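Local coordinates for NTD biosynthesis operon protein NtdA (Bacillus subtilis subsp. subtilis, PDB 4K2M) that catalyses the reversible pyridoxal phosphate-dependent transfer of an amino group from glutamate to 3-dehydro-glucose 6-phosphate, giving kanosamine 6-phosphate for antibiotic biosynthesis, at residues T377-I383 with H409-L415; N173-F177 with F353-V357; D364-L369 with V436-E440. All blocks are in the same frame, centred on the assembly; numbering follows the deposited sequence.

Interaction 1. Residues T377-I383 with H409-L415. With O1G (3-deoxy-3-[(E)-({3-hydroxy-2-methyl-5-[(phosphonooxy)methyl]pyridin-4-yl}methylidene)amino]-6-O-phosphono-alpha-D-gluco pyranose), chain C; EDO (1,2-ethanediol), chain E; EDO (1,2-ethanediol), chain G.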
# COMPACT_ATOMS: atom_id res chain seq x y z
N THR A 377 -18.90 22.30 7.66
CA THR A 377 -17.63 22.87 7.21
C THR A 377 -16.54 22.11 7.96
O THR A 377 -16.83 21.25 8.79
CB THR A 377 -17.53 24.38 7.49
OG1 THR A 377 -17.81 24.62 8.88
CG2 THR A 377 -18.54 25.16 6.62
N ASP A 378 -15.28 22.42 7.66
CA ASP A 378 -14.20 21.70 8.31
C ASP A 378 -12.95 22.56 8.32
O ASP A 378 -12.90 23.61 7.66
CB ASP A 378 -13.91 20.39 7.57
CG ASP A 378 -13.38 19.30 8.49
OD1 ASP A 378 -12.92 19.63 9.60
OD2 ASP A 378 -13.42 18.13 8.08
N VAL A 379 -11.94 22.12 9.06
CA VAL A 379 -10.67 22.83 9.10
C VAL A 379 -9.55 21.83 8.83
O VAL A 379 -9.25 20.99 9.67
CB VAL A 379 -10.46 23.55 10.45
CG1 VAL A 379 -9.03 24.14 10.56
CG2 VAL A 379 -11.49 24.68 10.62
N TYR A 380 -8.97 21.88 7.63
CA TYR A 380 -7.81 21.03 7.29
C TYR A 380 -6.56 21.86 7.55
O TYR A 380 -6.28 22.80 6.78
CB TYR A 380 -7.87 20.65 5.80
CG TYR A 380 -8.88 19.58 5.42
CD1 TYR A 380 -10.24 19.75 5.67
CD2 TYR A 380 -8.48 18.41 4.78
CE1 TYR A 380 -11.17 18.76 5.33
CE2 TYR A 380 -9.39 17.43 4.41
CZ TYR A 380 -10.73 17.61 4.70
OH TYR A 380 -11.63 16.62 4.34
N TYR A 381 -5.77 21.56 8.60
CA TYR A 381 -5.90 20.42 9.50
C TYR A 381 -5.93 20.99 10.92
O TYR A 381 -5.55 22.14 11.14
CB TYR A 381 -4.70 19.47 9.31
CG TYR A 381 -4.71 18.94 7.89
CD1 TYR A 381 -5.42 17.80 7.57
CD2 TYR A 381 -4.08 19.64 6.86
CE1 TYR A 381 -5.48 17.33 6.25
CE2 TYR A 381 -4.14 19.19 5.54
CZ TYR A 381 -4.84 18.04 5.25
OH TYR A 381 -4.90 17.57 3.95
N PRO A 382 -6.41 20.20 11.89
CA PRO A 382 -6.69 20.80 13.21
C PRO A 382 -5.49 21.14 14.09
O PRO A 382 -5.60 22.01 14.96
CB PRO A 382 -7.57 19.74 13.90
CG PRO A 382 -7.24 18.44 13.19
CD PRO A 382 -7.00 18.85 11.75
N ILE A 383 -4.34 20.48 13.88
CA ILE A 383 -3.19 20.71 14.75
C ILE A 383 -1.97 20.95 13.87
O ILE A 383 -1.70 20.17 12.95
CB ILE A 383 -2.93 19.49 15.68
CG1 ILE A 383 -4.18 19.16 16.50
CG2 ILE A 383 -1.73 19.77 16.60
CD1 ILE A 383 -4.07 17.88 17.33
N HIS A 409 -3.94 29.60 10.75
CA HIS A 409 -4.50 28.35 11.24
C HIS A 409 -5.76 28.55 12.09
O HIS A 409 -6.66 27.71 12.08
CB HIS A 409 -3.44 27.63 12.08
CG HIS A 409 -3.94 26.37 12.72
ND1 HIS A 409 -4.41 25.31 11.98
CD2 HIS A 409 -4.03 26.01 14.02
CE1 HIS A 409 -4.77 24.33 12.80
NE2 HIS A 409 -4.55 24.73 14.04
N SER A 410 -5.80 29.66 12.83
CA SER A 410 -6.94 29.97 13.70
C SER A 410 -8.10 30.60 12.94
O SER A 410 -9.22 30.71 13.46
CB SER A 410 -6.50 30.90 14.84
OG SER A 410 -6.29 32.21 14.34
N GLN A 411 -7.85 31.02 11.70
CA GLN A 411 -8.86 31.74 10.93
C GLN A 411 -9.49 30.91 9.82
O GLN A 411 -10.60 31.20 9.38
CB GLN A 411 -8.25 33.00 10.30
CG GLN A 411 -7.90 34.09 11.29
CD GLN A 411 -7.49 35.34 10.58
OE1 GLN A 411 -6.34 35.48 10.17
NE2 GLN A 411 -8.44 36.25 10.37
N VAL A 412 -8.76 29.91 9.36
CA VAL A 412 -9.14 29.24 8.11
C VAL A 412 -10.39 28.39 8.30
O VAL A 412 -10.58 27.75 9.35
CB VAL A 412 -7.97 28.38 7.53
CG1 VAL A 412 -7.67 27.19 8.44
CG2 VAL A 412 -8.30 27.90 6.10
N LEU A 413 -11.24 28.40 7.28
CA LEU A 413 -12.45 27.61 7.29
C LEU A 413 -12.65 27.07 5.88
O LEU A 413 -12.65 27.83 4.92
CB LEU A 413 -13.66 28.47 7.68
CG LEU A 413 -14.96 27.70 7.85
CD1 LEU A 413 -14.74 26.60 8.88
CD2 LEU A 413 -16.09 28.61 8.28
N HIS A 414 -12.82 25.75 5.77
CA HIS A 414 -13.02 25.15 4.46
C HIS A 414 -14.50 24.92 4.18
O HIS A 414 -15.22 24.37 5.04
CB HIS A 414 -12.22 23.84 4.36
CG HIS A 414 -10.75 24.07 4.35
ND1 HIS A 414 -9.94 23.82 5.44
CD2 HIS A 414 -9.94 24.58 3.38
CE1 HIS A 414 -8.69 24.15 5.13
NE2 HIS A 414 -8.67 24.61 3.90
N LEU A 415 -14.92 25.31 2.98
CA LEU A 415 -16.30 25.17 2.53
C LEU A 415 -16.39 23.95 1.62
O LEU A 415 -15.42 23.64 0.94
CB LEU A 415 -16.71 26.41 1.75
CG LEU A 415 -16.53 27.73 2.48
CD1 LEU A 415 -17.16 28.82 1.62
CD2 LEU A 415 -17.17 27.68 3.86
P O1G C . -1.31 9.69 0.90
C3A O1G C . -1.68 15.43 1.67
O3 O1G C . -2.90 16.03 1.76
C1 O1G C . -7.01 13.47 4.56
N1' O1G C . 0.67 15.53 1.41
C2 O1G C . -5.77 14.09 3.91
O2 O1G C . -6.25 15.38 3.41
C9A O1G C . -0.51 16.17 1.49
C2A O1G C . -0.50 17.69 1.37
C3 O1G C . -5.16 13.23 2.78
N3' O1G C . -3.86 13.86 2.50
O1 O1G C . -8.14 13.50 3.67
C4 O1G C . -5.05 11.75 3.18
O4 O1G C . -4.94 11.12 1.89
C4A O1G C . -1.63 14.05 1.77
C4B O1G C . -2.86 13.25 2.00
C5 O1G C . -6.39 11.30 3.75
O5 O1G C . -6.77 12.09 4.88
C5A O1G C . -0.40 13.41 1.69
C5T O1G C . -0.15 11.90 1.78
C6 O1G C . -6.37 9.93 4.36
C6A O1G C . 0.74 14.18 1.51
OP1 O1G C . -0.16 9.01 1.61
OP2 O1G C . -1.50 9.20 -0.50
OP3 O1G C . -2.58 9.73 1.77
OP4 O1G C . -0.82 11.24 0.68
O6 O1G C . -7.60 9.39 4.66
P' O1G C . -7.86 7.81 4.54
OP6 O1G C . -7.65 7.47 3.08
OP7 O1G C . -6.91 7.10 5.47
OP8 O1G C . -9.32 7.70 4.98
C1 EDO E . -9.25 17.00 7.93
O1 EDO E . -9.08 15.59 8.11
C2 EDO E . -10.08 17.55 9.09
O2 EDO E . -11.29 16.79 9.17
C1 EDO G . -4.48 25.77 8.66
O1 EDO G . -3.41 25.26 9.45
C2 EDO G . -3.95 26.75 7.63
O2 EDO G . -3.22 26.02 6.64
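One wall of the substrate pocket is held here by a short antiparallel bridge, in which Asp-378 and His-414 form a hydrogen-bonded pair. The amide of His-414 gives the shorter bond, 2.9 Å from its N to Asp-378 O; the return bond, from Asp-378 N to His-414 O, measures 3.3 Å. Beyond the bridge His-414 packs beside Tyr-380, whose ring edge is directed at the imidazole face in an offset edge-to-face pair with planes 83° apart. Val-379 reaches Val-412 through its CG1 branch, anti to the backbone N (chi1 172°), while CG2 lies against Val-412 O, 3.4 Å away, with Leu-413 CD1 farther off. Farther along, His-409 NE2 makes a weak, bent hydrogen bond to Pro-382 O at 3.1 Å, and a 1,2-ethanediol hydroxyl, O1, is hydrogen-bonded to His-409 ND1 (2.7 Å). These contacts flank the cis peptide before Tyr-381, where the chain turns into the active site. Tyr-381 binds substrate: its OH lies 2.6 Å from O2 of the external aldimine of pyridoxal phosphate with kanosamine 6-phosphate, hydrogen-bonded at the edge of the ring, and O3 of the pyridine part adds a weak bond to the same hydroxyl. Asn-285 of the second subunit packs on Tyr-381, Pro-382 and Ile-383. Strand 353-356 pairs with strand 412-415 in a two-stranded antiparallel sheet, and helix 362-373 packs against Thr-377 and Leu-413.

Interaction 2. Residues N173-F177 with F353-V357. With EDO (1,2-ethanediol), chain D.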
# COMPACT_ATOMS: atom_id res chain seq x y z
N ASN A 173 2.99 32.01 3.86
CA ASN A 173 2.33 33.24 3.44
C ASN A 173 0.87 33.06 3.89
O ASN A 173 0.23 32.07 3.56
CB ASN A 173 2.48 33.37 1.93
CG ASN A 173 1.65 34.50 1.32
OD1 ASN A 173 0.48 34.69 1.66
ND2 ASN A 173 2.26 35.23 0.39
N PRO A 174 0.35 33.99 4.71
CA PRO A 174 -0.95 33.74 5.36
C PRO A 174 -2.14 33.91 4.42
O PRO A 174 -3.27 33.61 4.81
CB PRO A 174 -0.99 34.78 6.48
CG PRO A 174 -0.13 35.91 5.97
CD PRO A 174 0.98 35.24 5.20
N GLN A 175 -1.88 34.40 3.21
CA GLN A 175 -2.93 34.47 2.19
C GLN A 175 -2.97 33.23 1.31
O GLN A 175 -4.05 32.77 0.92
CB GLN A 175 -2.74 35.71 1.30
CG GLN A 175 -3.39 36.98 1.85
CD GLN A 175 -2.81 37.40 3.17
OE1 GLN A 175 -1.59 37.58 3.30
NE2 GLN A 175 -3.66 37.54 4.18
N THR A 176 -1.80 32.70 0.96
CA THR A 176 -1.72 31.55 0.06
C THR A 176 -1.69 30.23 0.82
O THR A 176 -1.91 29.18 0.22
CB THR A 176 -0.47 31.59 -0.84
OG1 THR A 176 0.69 31.33 -0.06
CG2 THR A 176 -0.32 32.95 -1.53
N PHE A 177 -1.36 30.29 2.11
CA PHE A 177 -1.17 29.11 2.97
C PHE A 177 0.04 28.25 2.58
O PHE A 177 0.25 27.17 3.14
CB PHE A 177 -2.42 28.24 3.06
CG PHE A 177 -3.63 28.96 3.58
CD1 PHE A 177 -3.79 29.16 4.96
CD2 PHE A 177 -4.61 29.42 2.71
CE1 PHE A 177 -4.91 29.82 5.45
CE2 PHE A 177 -5.72 30.08 3.18
CZ PHE A 177 -5.88 30.29 4.55
N PHE A 353 -11.25 24.46 -0.41
CA PHE A 353 -11.61 25.86 -0.63
C PHE A 353 -11.58 26.60 0.70
O PHE A 353 -12.53 26.50 1.49
CB PHE A 353 -13.01 26.00 -1.25
CG PHE A 353 -13.35 27.42 -1.60
CD1 PHE A 353 -12.98 27.94 -2.84
CD2 PHE A 353 -13.99 28.26 -0.68
CE1 PHE A 353 -13.24 29.27 -3.17
CE2 PHE A 353 -14.26 29.60 -1.01
CZ PHE A 353 -13.88 30.10 -2.26
N PRO A 354 -10.50 27.33 0.96
CA PRO A 354 -10.37 28.00 2.26
C PRO A 354 -10.80 29.45 2.23
O PRO A 354 -10.39 30.23 1.34
CB PRO A 354 -8.86 27.93 2.54
CG PRO A 354 -8.24 27.97 1.17
CD PRO A 354 -9.23 27.31 0.20
N ILE A 355 -11.63 29.83 3.20
CA ILE A 355 -11.85 31.24 3.47
C ILE A 355 -11.23 31.53 4.82
O ILE A 355 -10.83 30.61 5.53
CB ILE A 355 -13.34 31.62 3.48
CG1 ILE A 355 -14.06 30.97 4.66
CG2 ILE A 355 -14.03 31.21 2.15
CD1 ILE A 355 -15.53 31.39 4.78
N LYS A 356 -11.10 32.80 5.19
CA LYS A 356 -10.67 33.10 6.56
C LYS A 356 -11.75 33.91 7.25
O LYS A 356 -12.33 34.81 6.63
CB LYS A 356 -9.31 33.82 6.57
CG LYS A 356 -8.14 32.96 6.09
CD LYS A 356 -6.90 33.82 5.71
CE LYS A 356 -6.20 34.40 6.90
NZ LYS A 356 -5.03 35.28 6.47
N VAL A 357 -12.04 33.56 8.50
CA VAL A 357 -13.02 34.30 9.30
C VAL A 357 -12.28 34.81 10.53
O VAL A 357 -11.12 34.47 10.73
CB VAL A 357 -14.20 33.40 9.70
CG1 VAL A 357 -14.91 32.86 8.43
CG2 VAL A 357 -13.72 32.24 10.54
C1 EDO D . -8.43 33.04 1.97
O1 EDO D . -8.12 31.81 1.32
C2 EDO D . -7.12 33.81 2.18
O2 EDO D . -6.54 34.09 0.91
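Phe-177 and Lys-356 bring an Asx turn, begun by Asn-173, against strand 353-356 of the small two-stranded antiparallel sheet in this aminotransferase. The close-packed part is apolar. The Phe-177 ring overlaps Pro-354 and the lysine stem while pointing the opposite way to both, its CE2 3.9 Å from Pro-354 CG and its CZ 3.8 Å from Lys-356 CG, the latter near the ring plane at the edge. Val-412 and Ala-408 also touch Phe-177, and Tyr-201 meets its ring edge-to-face, which places this aromatic among the sheet, helix 403-411 and the loop carrying Tyr-201. Contact is looser toward Gln-175, an exposed residue. There a molecule of 1,2-ethanediol, probably from the crystallisation liquor, spans the segments: its O2 donates to Gln-175 O and its O1 to Pro-354 O, each bond 2.8 Å long. The amide NE2 of Gln-175 is hydrogen-bonded to Glu-340, which also forms a long, weak ion pair with Lys-356. The turn itself is fixed from within, because Asn-173 OD1 accepts from both Gln-175 N and Thr-176 N, the first in the plane of the amide carbonyl and the second from above it. Across the contact, a bend at chi3 (72°) in the Lys-356 chain delivers the ammonium group to the turn, where NZ donates to Pro-174 O over 2.9 Å, from a position 53° out of the carbonyl plane.

Interaction 3. Residues D364-L369 with V436-E440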
# COMPACT_ATOMS: atom_id res chain seq x y z
N ASP A 364 -18.03 29.47 16.58
CA ASP A 364 -19.46 29.79 16.56
C ASP A 364 -20.03 29.78 15.14
O ASP A 364 -21.17 29.35 14.93
CB ASP A 364 -19.74 31.15 17.19
CG ASP A 364 -21.19 31.29 17.64
OD1 ASP A 364 -21.71 30.35 18.30
OD2 ASP A 364 -21.81 32.32 17.34
N ILE A 365 -19.26 30.26 14.17
CA ILE A 365 -19.70 30.21 12.77
C ILE A 365 -19.94 28.78 12.34
O ILE A 365 -20.96 28.47 11.72
CB ILE A 365 -18.66 30.87 11.83
CG1 ILE A 365 -18.66 32.39 12.01
CG2 ILE A 365 -18.96 30.53 10.37
CD1 ILE A 365 -17.36 33.05 11.57
N MET A 366 -19.01 27.89 12.68
CA MET A 366 -19.14 26.48 12.30
C MET A 366 -20.33 25.82 12.96
O MET A 366 -21.06 25.05 12.33
CB MET A 366 -17.85 25.72 12.65
CG MET A 366 -16.65 26.21 11.89
SD MET A 366 -15.17 25.27 12.31
CE MET A 366 -15.51 23.68 11.54
N THR A 367 -20.53 26.13 14.24
CA THR A 367 -21.64 25.57 14.99
C THR A 367 -22.99 26.04 14.45
O THR A 367 -23.91 25.23 14.28
CB THR A 367 -21.54 25.92 16.49
OG1 THR A 367 -20.36 25.32 17.03
CG2 THR A 367 -22.75 25.39 17.25
N LYS A 368 -23.10 27.34 14.18
CA LYS A 368 -24.36 27.89 13.70
C LYS A 368 -24.68 27.41 12.29
O LYS A 368 -25.84 27.10 11.99
CB LYS A 368 -24.33 29.42 13.72
CG LYS A 368 -24.48 30.01 15.12
CD LYS A 368 -24.34 31.53 15.10
CE LYS A 368 -24.86 32.14 16.38
NZ LYS A 368 -24.25 31.50 17.58
N LEU A 369 -23.67 27.33 11.43
CA LEU A 369 -23.89 26.78 10.08
C LEU A 369 -24.48 25.38 10.16
O LEU A 369 -25.42 25.05 9.46
CB LEU A 369 -22.60 26.79 9.26
CG LEU A 369 -22.20 28.11 8.61
CD1 LEU A 369 -20.80 27.99 7.99
CD2 LEU A 369 -23.21 28.53 7.52
N VAL A 436 -25.24 33.68 8.96
CA VAL A 436 -24.45 33.47 10.18
C VAL A 436 -23.46 34.61 10.45
O VAL A 436 -23.34 35.08 11.59
CB VAL A 436 -23.71 32.12 10.17
CG1 VAL A 436 -22.75 32.02 11.36
CG2 VAL A 436 -24.71 30.98 10.20
N ILE A 437 -22.75 35.06 9.42
CA ILE A 437 -21.74 36.09 9.61
C ILE A 437 -22.36 37.42 10.04
O ILE A 437 -21.79 38.15 10.86
CB ILE A 437 -20.83 36.25 8.37
CG1 ILE A 437 -19.46 35.63 8.66
CG2 ILE A 437 -20.65 37.72 7.99
CD1 ILE A 437 -19.05 34.58 7.68
N LYS A 438 -23.53 37.74 9.50
CA LYS A 438 -24.20 38.97 9.89
C LYS A 438 -24.76 38.86 11.31
O LYS A 438 -24.99 39.87 11.98
CB LYS A 438 -25.24 39.37 8.84
CG LYS A 438 -24.59 39.51 7.47
CD LYS A 438 -25.39 40.31 6.46
CE LYS A 438 -24.50 40.57 5.24
NZ LYS A 438 -25.02 41.64 4.34
N GLN A 439 -24.92 37.63 11.77
CA GLN A 439 -25.26 37.36 13.16
C GLN A 439 -24.02 37.55 14.05
O GLN A 439 -24.13 37.96 15.20
CB GLN A 439 -25.79 35.93 13.30
CG GLN A 439 -27.16 35.80 13.92
CD GLN A 439 -27.53 34.35 14.21
OE1 GLN A 439 -27.00 33.43 13.58
NE2 GLN A 439 -28.43 34.15 15.16
N GLU A 440 -22.84 37.25 13.50
CA GLU A 440 -21.58 37.35 14.25
C GLU A 440 -21.15 38.79 14.50
O GLU A 440 -20.62 39.12 15.57
CB GLU A 440 -20.43 36.64 13.50
CG GLU A 440 -20.46 35.12 13.57
CD GLU A 440 -20.66 34.60 14.98
OE1 GLU A 440 -20.09 35.18 15.93
OE2 GLU A 440 -21.40 33.61 15.13
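Helices 362-373 and 423-441 pass each other here with segment axes 10.0 Å apart at closest approach and N-to-C directions at 135°, so they run roughly antiparallel at a marked slant; Ile-365 and Val-436 have the nearest CA atoms. Val-436 is the central side chain of the apolar part. With CG1 trans to the valine's own N and CG2 trans to its carbonyl carbon, the two methyls splay over the facing helix. CG1 meets Ile-365 CA at 3.8 Å and also touches Lys-368 CB; CG2 packs against the same lysine carbon and against Leu-369 CD2. Ile-365 also packs through CG1, 3.6 Å from Glu-440 CG, while its CD1 makes a looser approach to Ile-437 CG1 at 4.4 Å.

A polar cluster edges this patch. Lys-368 bends at its last torsion (chi4 52°) and brings NZ back one turn to Asp-364, forming a salt bridge of 2.6 Å to OD2, met on the syn side of the carboxylate; OD1 receives a weak second bond. The carboxylate of Glu-440 stands almost perpendicular to that of Asp-364, with the planes 84° apart, and its OE2 comes within 2.6 Å of Asp-364 OD2. Such proximity suggests that one of the two acids holds a proton. The lysine ammonium also lies near Glu-440 OE2, beyond salt-bridge range at 4.3 Å, and would probably ease the crowding of negative charge. The contact belongs to the C-terminal part of an enzyme with the aspartate aminotransferase fold, where the last helix, 423-441, is laid across helix 362-373, away from the active site.

Following the chain from the N terminus, the turn at 173-177 comes first and meets its partner, strand 353-356, 176 positions on, which closes interaction 2. The chain then enters helix 362-373, where interaction 3 opens; it closes only at the final helix, 423-441. Within that span interaction 1 opens and closes, 377-383 meeting 409-415. Interactions 2 and 3 are therefore in series, whereas interaction 1 lies within interaction 3. In space, interactions 1 and 2 share the sheet of strands 353-356 and 412-415. Met-366 packs on Leu-413 and Thr-377, which joins helix 362-373, and through it the last helix, to the segment that lines the pocket.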